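Phage terminase large subunit (Thermus phage P7426, PDB 7KS4) probably acts as an ATP-driven motor that packs viral DNA into empty capsids and as the endonuclease that cuts it, this chain being its N-terminal ATPase domain. Local coordinates at residues 19-24 and 52-57; 40-43 and 47-50; 59-64 and 91-96; 130-135 and 148-153. All blocks are in the same frame, centred on the assembly; numbering follows the deposited sequence. Where two conformers were deposited one is given.

Interaction 1: residues 19-24 and 52-57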
loop_
_atom_site.group_PDB
_atom_site.type_symbol
_atom_site.label_atom_id
_atom_site.label_comp_id
_atom_site.label_asym_id
_atom_site.label_seq_id
_atom_site.Cartn_x
_atom_site.Cartn_y
_atom_site.Cartn_z
ATOM N N LEU A 19 -10.499 9.187 -10.653
ATOM C CA LEU A 19 -9.360 8.351 -11.005
ATOM C C LEU A 19 -9.664 7.329 -12.091
ATOM O O LEU A 19 -8.731 6.683 -12.579
ATOM C CB LEU A 19 -8.844 7.617 -9.768
ATOM C CG LEU A 19 -7.884 8.404 -8.885
ATOM C CD1 LEU A 19 -7.585 7.609 -7.631
ATOM C CD2 LEU A 19 -6.610 8.724 -9.643
ATOM N N GLY A 20 -10.922 7.163 -12.489
ATOM C CA GLY A 20 -11.258 6.038 -13.340
ATOM C C GLY A 20 -11.114 4.721 -12.617
ATOM O O GLY A 20 -10.824 3.699 -13.244
ATOM N N TYR A 21 -11.333 4.722 -11.308
ATOM C CA TYR A 21 -11.057 3.589 -10.438
ATOM C C TYR A 21 -12.365 3.046 -9.886
ATOM O O TYR A 21 -13.176 3.804 -9.345
ATOM C CB TYR A 21 -10.126 4.031 -9.307
ATOM C CG TYR A 21 -9.820 3.008 -8.229
ATOM C CD1 TYR A 21 -9.200 1.799 -8.534
ATOM C CD2 TYR A 21 -10.096 3.283 -6.898
ATOM C CE1 TYR A 21 -8.897 0.880 -7.542
ATOM C CE2 TYR A 21 -9.785 2.370 -5.892
ATOM C CZ TYR A 21 -9.190 1.172 -6.223
ATOM O OH TYR A 21 -8.873 0.261 -5.236
ATOM N N LYS A 22 -12.570 1.738 -10.026
ATOM C CA LYS A 22 -13.776 1.063 -9.545
ATOM C C LYS A 22 -13.361 -0.088 -8.637
ATOM O O LYS A 22 -13.232 -1.236 -9.084
ATOM C CB LYS A 22 -14.636 0.570 -10.711
ATOM C CG LYS A 22 -15.341 1.695 -11.491
ATOM C CD LYS A 22 -14.724 1.936 -12.877
ATOM C CE LYS A 22 -15.488 3.009 -13.670
ATOM N NZ LYS A 22 -14.597 3.947 -14.442
ATOM N N PRO A 23 -13.184 0.170 -7.348
ATOM C CA PRO A 23 -12.592 -0.847 -6.470
ATOM C C PRO A 23 -13.480 -2.070 -6.282
ATOM O O PRO A 23 -14.707 -2.003 -6.378
ATOM C CB PRO A 23 -12.414 -0.094 -5.146
ATOM C CG PRO A 23 -13.483 0.947 -5.182
ATOM C CD PRO A 23 -13.590 1.373 -6.599
ATOM N N HIS A 24 -12.827 -3.197 -5.989
ATOM C CA HIS A 24 -13.484 -4.432 -5.589
ATOM C C HIS A 24 -13.774 -4.416 -4.089
ATOM O O HIS A 24 -13.363 -3.510 -3.360
ATOM C CB HIS A 24 -12.613 -5.636 -5.939
ATOM C CG HIS A 24 -12.246 -5.712 -7.387
ATOM N ND1 HIS A 24 -11.063 -6.263 -7.828
ATOM C CD2 HIS A 24 -12.907 -5.302 -8.495
ATOM C CE1 HIS A 24 -11.010 -6.192 -9.145
ATOM N NE2 HIS A 24 -12.117 -5.612 -9.576
ATOM N N ALA A 52 -3.201 0.484 -3.235
ATOM C CA ALA A 52 -2.160 1.286 -2.609
ATOM C C ALA A 52 -1.877 2.544 -3.423
ATOM O O ALA A 52 -1.668 3.621 -2.858
ATOM C CB ALA A 52 -0.889 0.459 -2.438
ATOM N N SER A 53 -1.847 2.425 -4.752
ATOM C CA SER A 53 -1.560 3.592 -5.580
ATOM C C SER A 53 -2.646 4.646 -5.420
ATOM O O SER A 53 -2.351 5.846 -5.340
ATOM C CB SER A 53 -1.404 3.178 -7.047
ATOM O OG SER A 53 -2.658 2.926 -7.666
ATOM N N VAL A 54 -3.909 4.217 -5.336
ATOM C CA VAL A 54 -5.004 5.166 -5.142
ATOM C C VAL A 54 -4.846 5.905 -3.823
ATOM O O VAL A 54 -5.104 7.113 -3.741
ATOM C CB VAL A 54 -6.357 4.439 -5.219
ATOM C CG1 VAL A 54 -7.507 5.379 -4.833
ATOM C CG2 VAL A 54 -6.565 3.901 -6.632
ATOM N N GLU A 55 -4.452 5.191 -2.764
ATOM C CA GLU A 55 -4.243 5.837 -1.469
ATOM C C GLU A 55 -3.186 6.927 -1.565
ATOM O O GLU A 55 -3.365 8.031 -1.033
ATOM C CB GLU A 55 -3.839 4.794 -0.420
ATOM C CG GLU A 55 -4.949 3.812 -0.055
ATOM C CD GLU A 55 -5.914 4.367 0.974
ATOM O OE1 GLU A 55 -5.513 5.247 1.763
ATOM O OE2 GLU A 55 -7.085 3.928 0.988
ATOM N N ALA A 56 -2.075 6.638 -2.241
ATOM C CA ALA A 56 -1.007 7.622 -2.393
ATOM C C ALA A 56 -1.472 8.834 -3.191
ATOM O O ALA A 56 -1.200 9.978 -2.812
ATOM C CB ALA A 56 0.202 6.970 -3.057
ATOM N N VAL A 57 -2.172 8.605 -4.306
ATOM C CA VAL A 57 -2.662 9.720 -5.115
ATOM C C VAL A 57 -3.524 10.644 -4.269
ATOM O O VAL A 57 -3.374 11.872 -4.304
ATOM C CB VAL A 57 -3.446 9.210 -6.339
ATOM C CG1 VAL A 57 -4.018 10.395 -7.113
ATOM C CG2 VAL A 57 -2.566 8.375 -7.248
#

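Interaction 2: residues 40-43 and 47-50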
loop_
_atom_site.group_PDB
_atom_site.type_symbol
_atom_site.label_atom_id
_atom_site.label_comp_id
_atom_site.label_asym_id
_atom_site.label_seq_id
_atom_site.Cartn_x
_atom_site.Cartn_y
_atom_site.Cartn_z
ATOM N N ALA A 40 -2.826 -5.973 4.937
ATOM C CA ALA A 40 -3.585 -6.759 3.967
ATOM C C ALA A 40 -2.762 -7.971 3.559
ATOM O O ALA A 40 -1.717 -7.836 2.912
ATOM C CB ALA A 40 -3.965 -5.922 2.747
ATOM N N CYS A 41 -3.239 -9.156 3.933
ATOM C CA CYS A 41 -2.632 -10.416 3.523
ATOM C C CYS A 41 -3.524 -10.982 2.426
ATOM O O CYS A 41 -4.567 -11.577 2.710
ATOM C CB CYS A 41 -2.506 -11.370 4.701
ATOM S SG CYS A 41 -1.888 -13.000 4.235
ATOM N N LEU A 42 -3.118 -10.781 1.174
ATOM C CA LEU A 42 -3.943 -11.112 0.020
ATOM C C LEU A 42 -3.103 -11.870 -1.000
ATOM O O LEU A 42 -1.903 -11.629 -1.147
ATOM C CB LEU A 42 -4.563 -9.846 -0.636
ATOM C CG LEU A 42 -5.166 -8.755 0.264
ATOM C CD1 LEU A 42 -5.681 -7.586 -0.568
ATOM C CD2 LEU A 42 -6.295 -9.291 1.135
ATOM N N GLY A 43 -3.739 -12.812 -1.688
ATOM C CA GLY A 43 -3.056 -13.552 -2.727
ATOM C C GLY A 43 -2.778 -12.692 -3.943
ATOM O O GLY A 43 -3.241 -11.557 -4.067
ATOM N N GLY A 47 -5.467 -7.067 -6.250
ATOM C CA GLY A 47 -5.615 -5.632 -6.387
ATOM C C GLY A 47 -4.811 -4.817 -5.396
ATOM O O GLY A 47 -5.079 -3.618 -5.245
ATOM N N LYS A 48 -3.835 -5.441 -4.734
ATOM C CA LYS A 48 -3.013 -4.771 -3.730
ATOM C C LYS A 48 -2.353 -3.516 -4.298
ATOM O O LYS A 48 -2.424 -2.435 -3.700
ATOM C CB LYS A 48 -1.963 -5.762 -3.217
ATOM C CG LYS A 48 -2.528 -6.898 -2.319
ATOM C CD LYS A 48 -1.503 -7.970 -1.850
ATOM C CE LYS A 48 -0.659 -8.577 -2.953
ATOM N NZ LYS A 48 -1.464 -9.426 -3.862
ATOM N N SER A 49 -1.712 -3.643 -5.462
ATOM C CA SER A 49 -0.946 -2.537 -6.041
ATOM C C SER A 49 -1.848 -1.366 -6.391
ATOM O O SER A 49 -1.504 -0.203 -6.141
ATOM C CB SER A 49 -0.209 -2.992 -7.303
ATOM O OG SER A 49 0.968 -3.719 -7.020
ATOM N N GLU A 50 -2.988 -1.654 -7.019
ATOM C CA GLU A 50 -3.880 -0.589 -7.457
ATOM C C GLU A 50 -4.421 0.186 -6.266
ATOM O O GLU A 50 -4.435 1.425 -6.268
ATOM C CB GLU A 50 -5.030 -1.168 -8.285
ATOM C CG GLU A 50 -5.745 -0.133 -9.129
ATOM C CD GLU A 50 -4.893 0.359 -10.281
ATOM O OE1 GLU A 50 -3.813 -0.225 -10.514
ATOM O OE2 GLU A 50 -5.303 1.329 -10.951
#

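Interaction 3: residues 59-64 and 91-96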
loop_
_atom_site.group_PDB
_atom_site.type_symbol
_atom_site.label_atom_id
_atom_site.label_comp_id
_atom_site.label_asym_id
_atom_site.label_seq_id
_atom_site.Cartn_x
_atom_site.Cartn_y
_atom_site.Cartn_z
ATOM N N GLU A 59 -3.602 11.163 -1.002
ATOM C CA GLU A 59 -2.824 11.937 -0.040
ATOM C C GLU A 59 -2.132 13.120 -0.704
ATOM O O GLU A 59 -2.137 14.232 -0.162
ATOM C CB GLU A 59 -1.790 11.045 0.647
ATOM C CG GLU A 59 -2.380 10.042 1.615
ATOM C CD GLU A 59 -2.885 10.673 2.900
ATOM O OE1 GLU A 59 -2.325 11.698 3.331
ATOM O OE2 GLU A 59 -3.849 10.134 3.475
ATOM N N LEU A 60 -1.532 12.905 -1.880
ATOM C CA LEU A 60 -0.720 13.955 -2.489
ATOM C C LEU A 60 -1.560 15.168 -2.866
ATOM O O LEU A 60 -1.071 16.300 -2.788
ATOM C CB LEU A 60 0.019 13.409 -3.715
ATOM C CG LEU A 60 1.017 12.281 -3.408
ATOM C CD1 LEU A 60 1.570 11.691 -4.699
ATOM C CD2 LEU A 60 2.154 12.764 -2.508
ATOM N N PHE A 61 -2.819 14.959 -3.259
ATOM C CA PHE A 61 -3.703 16.054 -3.655
ATOM C C PHE A 61 -4.570 16.561 -2.514
ATOM O O PHE A 61 -4.825 17.769 -2.427
ATOM C CB PHE A 61 -4.613 15.609 -4.802
ATOM C CG PHE A 61 -3.917 15.528 -6.115
ATOM C CD1 PHE A 61 -3.686 16.673 -6.854
ATOM C CD2 PHE A 61 -3.483 14.314 -6.613
ATOM C CE1 PHE A 61 -3.036 16.613 -8.075
ATOM C CE2 PHE A 61 -2.831 14.247 -7.836
ATOM C CZ PHE A 61 -2.605 15.403 -8.561
ATOM N N ALA A 62 -5.068 15.658 -1.665
ATOM C CA ALA A 62 -5.988 16.047 -0.603
ATOM C C ALA A 62 -5.270 16.578 0.623
ATOM O O ALA A 62 -5.900 17.243 1.455
ATOM C CB ALA A 62 -6.867 14.861 -0.191
ATOM N N ARG A 63 -3.975 16.304 0.750
ATOM C CA ARG A 63 -3.167 16.734 1.888
ATOM C C ARG A 63 -1.927 17.426 1.342
ATOM O O ARG A 63 -0.840 16.838 1.307
ATOM C CB ARG A 63 -2.808 15.543 2.775
ATOM C CG ARG A 63 -3.950 15.077 3.649
ATOM C CD ARG A 63 -4.126 16.030 4.815
ATOM N NE ARG A 63 -5.140 15.584 5.765
ATOM C CZ ARG A 63 -5.348 16.153 6.950
ATOM N NH1 ARG A 63 -4.612 17.191 7.332
ATOM N NH2 ARG A 63 -6.291 15.685 7.757
ATOM N N PRO A 64 -2.057 18.673 0.886
ATOM C CA PRO A 64 -0.897 19.379 0.321
ATOM C C PRO A 64 0.257 19.422 1.310
ATOM O O PRO A 64 0.080 19.747 2.485
ATOM C CB PRO A 64 -1.442 20.784 0.025
ATOM C CG PRO A 64 -2.914 20.597 -0.121
ATOM C CD PRO A 64 -3.275 19.493 0.847
ATOM N N ARG A 91 -2.124 12.480 -14.620
ATOM C CA ARG A 91 -3.427 12.651 -15.251
ATOM C C ARG A 91 -4.353 13.499 -14.386
ATOM O O ARG A 91 -4.987 14.445 -14.874
ATOM C CB ARG A 91 -4.050 11.281 -15.520
ATOM C CG ARG A 91 -5.513 11.337 -15.924
ATOM C CD ARG A 91 -5.963 10.022 -16.539
ATOM N NE ARG A 91 -5.706 8.886 -15.652
ATOM C CZ ARG A 91 -6.524 8.486 -14.684
ATOM N NH1 ARG A 91 -6.200 7.441 -13.935
ATOM N NH2 ARG A 91 -7.667 9.123 -14.461
ATOM N N LEU A 92 -4.452 13.165 -13.097
ATOM C CA LEU A 92 -5.392 13.854 -12.219
ATOM C C LEU A 92 -5.064 15.333 -12.082
ATOM O O LEU A 92 -5.969 16.153 -11.875
ATOM C CB LEU A 92 -5.397 13.196 -10.840
ATOM C CG LEU A 92 -6.738 13.251 -10.121
ATOM C CD1 LEU A 92 -7.734 12.326 -10.815
ATOM C CD2 LEU A 92 -6.562 12.878 -8.650
ATOM N N ALA A 93 -3.784 15.694 -12.167
ATOM C CA ALA A 93 -3.405 17.092 -12.024
ATOM C C ALA A 93 -4.118 17.981 -13.028
ATOM O O ALA A 93 -4.282 19.180 -12.765
ATOM C CB ALA A 93 -1.886 17.246 -12.171
ATOM N N GLU A 94 -4.556 17.423 -14.163
ATOM C CA GLU A 94 -5.284 18.219 -15.143
ATOM C C GLU A 94 -6.478 18.926 -14.515
ATOM O O GLU A 94 -6.770 20.076 -14.860
ATOM C CB GLU A 94 -5.754 17.339 -16.301
ATOM C CG GLU A 94 -6.672 18.051 -17.286
ATOM C CD GLU A 94 -5.985 19.181 -18.018
ATOM O OE1 GLU A 94 -4.743 19.127 -18.137
ATOM O OE2 GLU A 94 -6.682 20.116 -18.479
ATOM N N VAL A 95 -7.201 18.246 -13.619
ATOM C CA VAL A 95 -8.434 18.789 -13.049
ATOM C C VAL A 95 -8.205 19.519 -11.725
ATOM O O VAL A 95 -9.175 19.911 -11.069
ATOM C CB VAL A 95 -9.505 17.695 -12.893
ATOM C CG1 VAL A 95 -9.816 17.063 -14.247
ATOM C CG2 VAL A 95 -9.090 16.641 -11.887
ATOM N N PHE A 96 -6.951 19.745 -11.333
ATOM C CA PHE A 96 -6.616 20.618 -10.207
ATOM C C PHE A 96 -5.699 21.709 -10.745
ATOM O O PHE A 96 -4.465 21.579 -10.691
ATOM C CB PHE A 96 -5.976 19.817 -9.075
ATOM C CG PHE A 96 -6.896 18.772 -8.511
ATOM C CD1 PHE A 96 -7.969 19.146 -7.720
ATOM C CD2 PHE A 96 -6.712 17.424 -8.795
ATOM C CE1 PHE A 96 -8.843 18.202 -7.214
ATOM C CE2 PHE A 96 -7.583 16.466 -8.284
ATOM C CZ PHE A 96 -8.649 16.860 -7.492
#

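Interaction 4: residues 130-135 and 148-153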
loop_
_atom_site.group_PDB
_atom_site.type_symbol
_atom_site.label_atom_id
_atom_site.label_comp_id
_atom_site.label_asym_id
_atom_site.label_seq_id
_atom_site.Cartn_x
_atom_site.Cartn_y
_atom_site.Cartn_z
ATOM N N SER A 130 3.691 18.332 -2.026
ATOM C CA SER A 130 3.572 16.939 -1.628
ATOM C C SER A 130 4.646 16.119 -2.330
ATOM O O SER A 130 5.036 16.417 -3.461
ATOM C CB SER A 130 2.187 16.403 -1.982
ATOM O OG SER A 130 1.183 17.269 -1.503
ATOM N N GLU A 131 5.132 15.080 -1.647
ATOM C CA GLU A 131 6.254 14.295 -2.142
ATOM C C GLU A 131 5.998 12.809 -1.927
ATOM O O GLU A 131 5.561 12.397 -0.848
ATOM C CB GLU A 131 7.558 14.691 -1.444
ATOM C CG GLU A 131 8.761 13.930 -1.944
ATOM C CD GLU A 131 10.066 14.499 -1.424
ATOM O OE1 GLU A 131 10.028 15.482 -0.656
ATOM O OE2 GLU A 131 11.128 13.959 -1.787
ATOM N N PHE A 132 6.292 12.012 -2.953
ATOM C CA PHE A 132 6.138 10.563 -2.893
ATOM C C PHE A 132 7.369 9.923 -3.510
ATOM O O PHE A 132 7.749 10.266 -4.634
ATOM C CB PHE A 132 4.874 10.116 -3.633
ATOM C CG PHE A 132 4.585 8.642 -3.533
ATOM C CD1 PHE A 132 4.234 8.071 -2.320
ATOM C CD2 PHE A 132 4.624 7.836 -4.661
ATOM C CE1 PHE A 132 3.950 6.714 -2.224
ATOM C CE2 PHE A 132 4.339 6.479 -4.575
ATOM C CZ PHE A 132 3.998 5.920 -3.357
ATOM N N ARG A 133 7.990 9.001 -2.776
ATOM C CA ARG A 133 9.213 8.358 -3.229
ATOM C C ARG A 133 9.070 6.849 -3.190
ATOM O O ARG A 133 8.367 6.294 -2.342
ATOM C CB ARG A 133 10.413 8.737 -2.374
ATOM C CG ARG A 133 10.909 10.143 -2.579
ATOM C CD ARG A 133 12.416 10.147 -2.742
ATOM N NE ARG A 133 13.006 11.378 -2.243
ATOM C CZ ARG A 133 14.273 11.723 -2.430
ATOM N NH1 ARG A 133 14.720 12.864 -1.937
ATOM N NH2 ARG A 133 15.084 10.929 -3.119
ATOM N N GLY A 134 9.761 6.194 -4.118
ATOM C CA GLY A 134 9.942 4.757 -4.061
ATOM C C GLY A 134 11.250 4.418 -3.363
ATOM O O GLY A 134 12.261 5.091 -3.548
ATOM N N LYS A 135 11.206 3.369 -2.544
ATOM C CA LYS A 135 12.356 2.938 -1.765
ATOM C C LYS A 135 12.465 1.421 -1.825
ATOM O O LYS A 135 11.479 0.715 -2.054
ATOM C CB LYS A 135 12.258 3.396 -0.306
ATOM C CG LYS A 135 12.346 4.906 -0.114
ATOM C CD LYS A 135 13.713 5.428 -0.517
ATOM C CE LYS A 135 13.855 6.902 -0.220
ATOM N NZ LYS A 135 15.174 7.414 -0.686
ATOM N N LEU A 148 7.389 11.281 7.549
ATOM C CA LEU A 148 6.387 10.713 6.658
ATOM C C LEU A 148 4.989 10.859 7.239
ATOM O O LEU A 148 4.760 10.599 8.422
ATOM C CB LEU A 148 6.665 9.230 6.405
ATOM C CG LEU A 148 7.910 8.895 5.591
ATOM C CD1 LEU A 148 8.032 7.401 5.445
ATOM C CD2 LEU A 148 7.882 9.554 4.220
ATOM N N ASP A 149 4.054 11.261 6.388
ATOM C CA ASP A 149 2.646 11.198 6.733
ATOM C C ASP A 149 2.023 9.857 6.382
ATOM O O ASP A 149 0.987 9.499 6.955
ATOM C CB ASP A 149 1.895 12.319 6.022
ATOM C CG ASP A 149 2.473 13.666 6.340
ATOM O OD1 ASP A 149 2.259 14.120 7.481
ATOM O OD2 ASP A 149 3.177 14.240 5.479
ATOM N N PHE A 150 2.619 9.114 5.455
ATOM C CA PHE A 150 2.084 7.808 5.105
ATOM C C PHE A 150 3.190 6.974 4.480
ATOM O O PHE A 150 4.160 7.501 3.932
ATOM C CB PHE A 150 0.881 7.919 4.156
ATOM C CG PHE A 150 1.214 8.472 2.789
ATOM C CD1 PHE A 150 1.368 7.618 1.700
ATOM C CD2 PHE A 150 1.344 9.838 2.584
ATOM C CE1 PHE A 150 1.659 8.112 0.432
ATOM C CE2 PHE A 150 1.628 10.345 1.305
ATOM C CZ PHE A 150 1.786 9.476 0.234
ATOM N N VAL A 151 3.023 5.658 4.561
ATOM C CA VAL A 151 3.980 4.738 3.962
ATOM C C VAL A 151 3.227 3.510 3.491
ATOM O O VAL A 151 2.261 3.073 4.125
ATOM C CB VAL A 151 5.108 4.354 4.943
ATOM C CG1 VAL A 151 4.546 3.617 6.153
ATOM C CG2 VAL A 151 6.151 3.512 4.242
ATOM N N ILE A 152 3.662 2.972 2.355
ATOM C CA ILE A 152 3.166 1.708 1.829
ATOM C C ILE A 152 4.326 0.729 1.810
ATOM O O ILE A 152 5.389 1.035 1.255
ATOM C CB ILE A 152 2.575 1.878 0.418
ATOM C CG1 ILE A 152 1.412 2.869 0.453
ATOM C CG2 ILE A 152 2.137 0.520 -0.141
ATOM C CD1 ILE A 152 1.193 3.604 -0.869
ATOM N N LEU A 153 4.126 -0.438 2.421
ATOM C CA LEU A 153 5.085 -1.535 2.352
ATOM C C LEU A 153 4.494 -2.581 1.421
ATOM O O LEU A 153 3.459 -3.180 1.733
ATOM C CB LEU A 153 5.380 -2.137 3.725
ATOM C CG LEU A 153 6.418 -1.411 4.580
ATOM C CD1 LEU A 153 5.894 -0.078 5.053
ATOM C CD2 LEU A 153 6.833 -2.278 5.765
#

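Interaction 1: residues 19-24 and 52-57
The aromatic ring of Tyr-21 takes the CG2 methyl of Val-54 squarely over one face. CG2 sits 3.5 Å from the Tyr-21 ring centroid and only 7° off the ring normal, a CH-pi contact in which all six ring carbons lie at similar distances from the methyl. On the opposite face the chain folds back, putting the backbone N of Pro-23 above the ring centre, 4.1 Å from its plane. Around this sandwich Phe-16 meets the tyrosine edge-to-face, and the ring of His-31 stands nearly perpendicular, its NE2 hydrogen-bonded to Tyr-21 OH. Tyr-21 reaches the helix because its CG is anti to the backbone N (chi1 175°), and the hydroxyl bond then helps fix where the ring ends. The other branch of Val-54 serves a different neighbour: CD1 of Leu-19 lies 3.6 Å from Val-54 CG1 as the two side chains pass at a slant. The second methyl of Leu-19, CD2, reaches one turn further along the helix to Val-57 CG1 at 4.0 Å. Leu-19 thus straddles two residues of one helix face, while Val-54 divides its branches between leucine and tyrosine. Between Leu-19 and Tyr-21, Gly-20 closes helix 13-19 in a Schellman motif, its positive phi letting the chain leave the helix. No hydrogen bond crosses the contact. Beyond it, Lys-22 O accepts a hydrogen bond from N6 of ADP. The apolar packing seats this adenine-side loop of the nucleotide pocket against helix 48-62, which starts at the P-loop.

Interaction 2: residues 40-43 and 47-50
Lys-48 NZ donates a hydrogen bond to Gly-43 O at 2.8 Å, reaching back from the start of the helix to the end of the strand. The nitrogen comes from above the carbonyl plane, 57° out of it, rather than along a lone pair. Outside the two segments, the bound ADP offers its O2B to the same NZ in a salt bridge, and the ammonium group is held between a backbone oxygen and the beta phosphate. The lysine was modelled in two conformers, and these details belong to one of them. Its chain is bent at the last two torsions (chi3 -51°, chi4 -69°), which folds the amino end over the strand terminus. Below that bend the methylenes lie along Leu-42, running in the opposite sense: CG of Lys-48 is 3.7 Å from Leu-42 CD1, and Lys-48 CD is 3.8 Å from Leu-42 CB. The leucine thus supports the aliphatic part while the polar end is turned to the phosphate. Further out, Ser-46 OG is a second hydrogen-bonding partner of Gly-43 O, and Leu-42 is backed by Val-26 of helix 25-32. Backbone bonds join Leu-42 to Ser-183 and Cys-41 to Phe-222 and Ala-224, fixing the strand between its two neighbours. The N-H of Gly-47, the helix N-cap with positive phi, is hydrogen-bonded to ADP O3A, and Ser-49 N is bonded to O3B. Lys-48 and Ser-49 also belong to the magnesium site. A strand, a phosphate-wrapping loop and a helix beginning at a Gly-Lys-Ser sequence make up the P-loop, or Walker A motif, of this ASCE ATPase.

Interaction 3: residues 59-64 and 91-96
Two rings, Phe-61 and Phe-96, make the aromatic part of this contact. Their centroids are 5.1 Å apart and their planes are inclined at 30°, with an offset so large that little of one ring lies over the other. Phe-96 CE2 lies over one face of the Phe-61 ring, and the nearest carbons are Phe-61 CD1 and Phe-96 CD2 at 3.7 Å. With chi1 at -75°, Phe-61 is directed off helix 48-62 so that its ring reaches Leu-92, Ala-93 and Phe-96. The aliphatic contacts gather on other carbons of the Phe-61 ring. Leu-92 CD2 is 4.0 Å from Phe-61 CD2, and the same methyl lies in the plane of the Phe-96 ring at its edge, so one branch of the leucine touches both aromatics. At the far end of the ring, Phe-61 CZ approaches the methyl of Ala-93, CB, at 4.1 Å. Backbone also takes part: Phe-61 CZ lies 3.8 Å from Ala-93 N. No hydrogen bond or salt bridge spans the segments. Thr-99 and Val-112, from two strands at one side of the sheet, pack on Phe-61 as well, and Phe-15 and Leu-18 of helix 13-19 pack on Leu-92. The side-chain contact is therefore apolar: a buried ring inserted between residues 92-96 and the sheet holds the C-terminal parts of two helices together by dispersion and burial, without directional bonds.

Interaction 4: residues 130-135 and 148-153
Phe-132 has its CG anti to the backbone N (chi1 -176°), whereas Phe-150 has its CG between the backbone N and the carbonyl carbon (chi1 66°); these settings bring the two rings together from strands that are not adjacent. The two side chains run roughly perpendicular to each other, yet their ring planes are almost parallel, only 8° apart. With centroids separated by 5.9 Å, the rings adjoin at their margins without stacking. Phe-150 CE1 fits beside the bond between CD1 and CE1 of Phe-132, 3.8 Å from each atom. Ile-152, two residues along the strand, extends the patch more loosely: its CD1 methyl is 4.4 Å from Phe-132 CE1. No hydrogen bond crosses the pair of segments, whose nearest CA atoms, in Phe-132 and Val-151, are still 9.3 Å apart. A salt bridge within 130-135 ties Arg-133 NE to Glu-131 OE2 at 3.2 Å, tilted from the guanidinium plane; the same oxygen also pairs with Arg-109. Phe-150 and Ile-152 belong to the predicted Walker B motif, which continues to Asp-154, which binds magnesium in another structure of this protein, and to Glu-155, the probable catalytic glutamate. Strand 67-72 runs between the two strands, and its Ile-70 adds to the packing on Phe-132. Helix 48-62 covers the patch, with Ala-56 and Leu-60 on Phe-132, Glu-59 on Phe-150 and Ala-52 on Ile-152. Val-151 instead packs on helix 161-175 through Ile-168 and Leu-172.

In the fold
From the N terminus, interaction 1 opens at residue 19 and closes at helix 48-62; interaction 2, the short P-loop closure, lies wholly within that span. Interaction 3 follows in series, closing the excursion through strand 67-72 and helix 75-92, and interaction 4 comes last; none cross. Helix 48-62 is the common element: it supplies a segment to the first three contacts, while Ala-52 and Ala-56 pack on the strands of interaction 4. Leu-19 O bonds to Arg-91 NH1, joining interactions 1 and 3, and Leu-60 O bonds to Ser-130 OG, joining 3 and 4. Together they tie the adenine-side loop, P-loop, flanking helices and Walker B strand to one sheet.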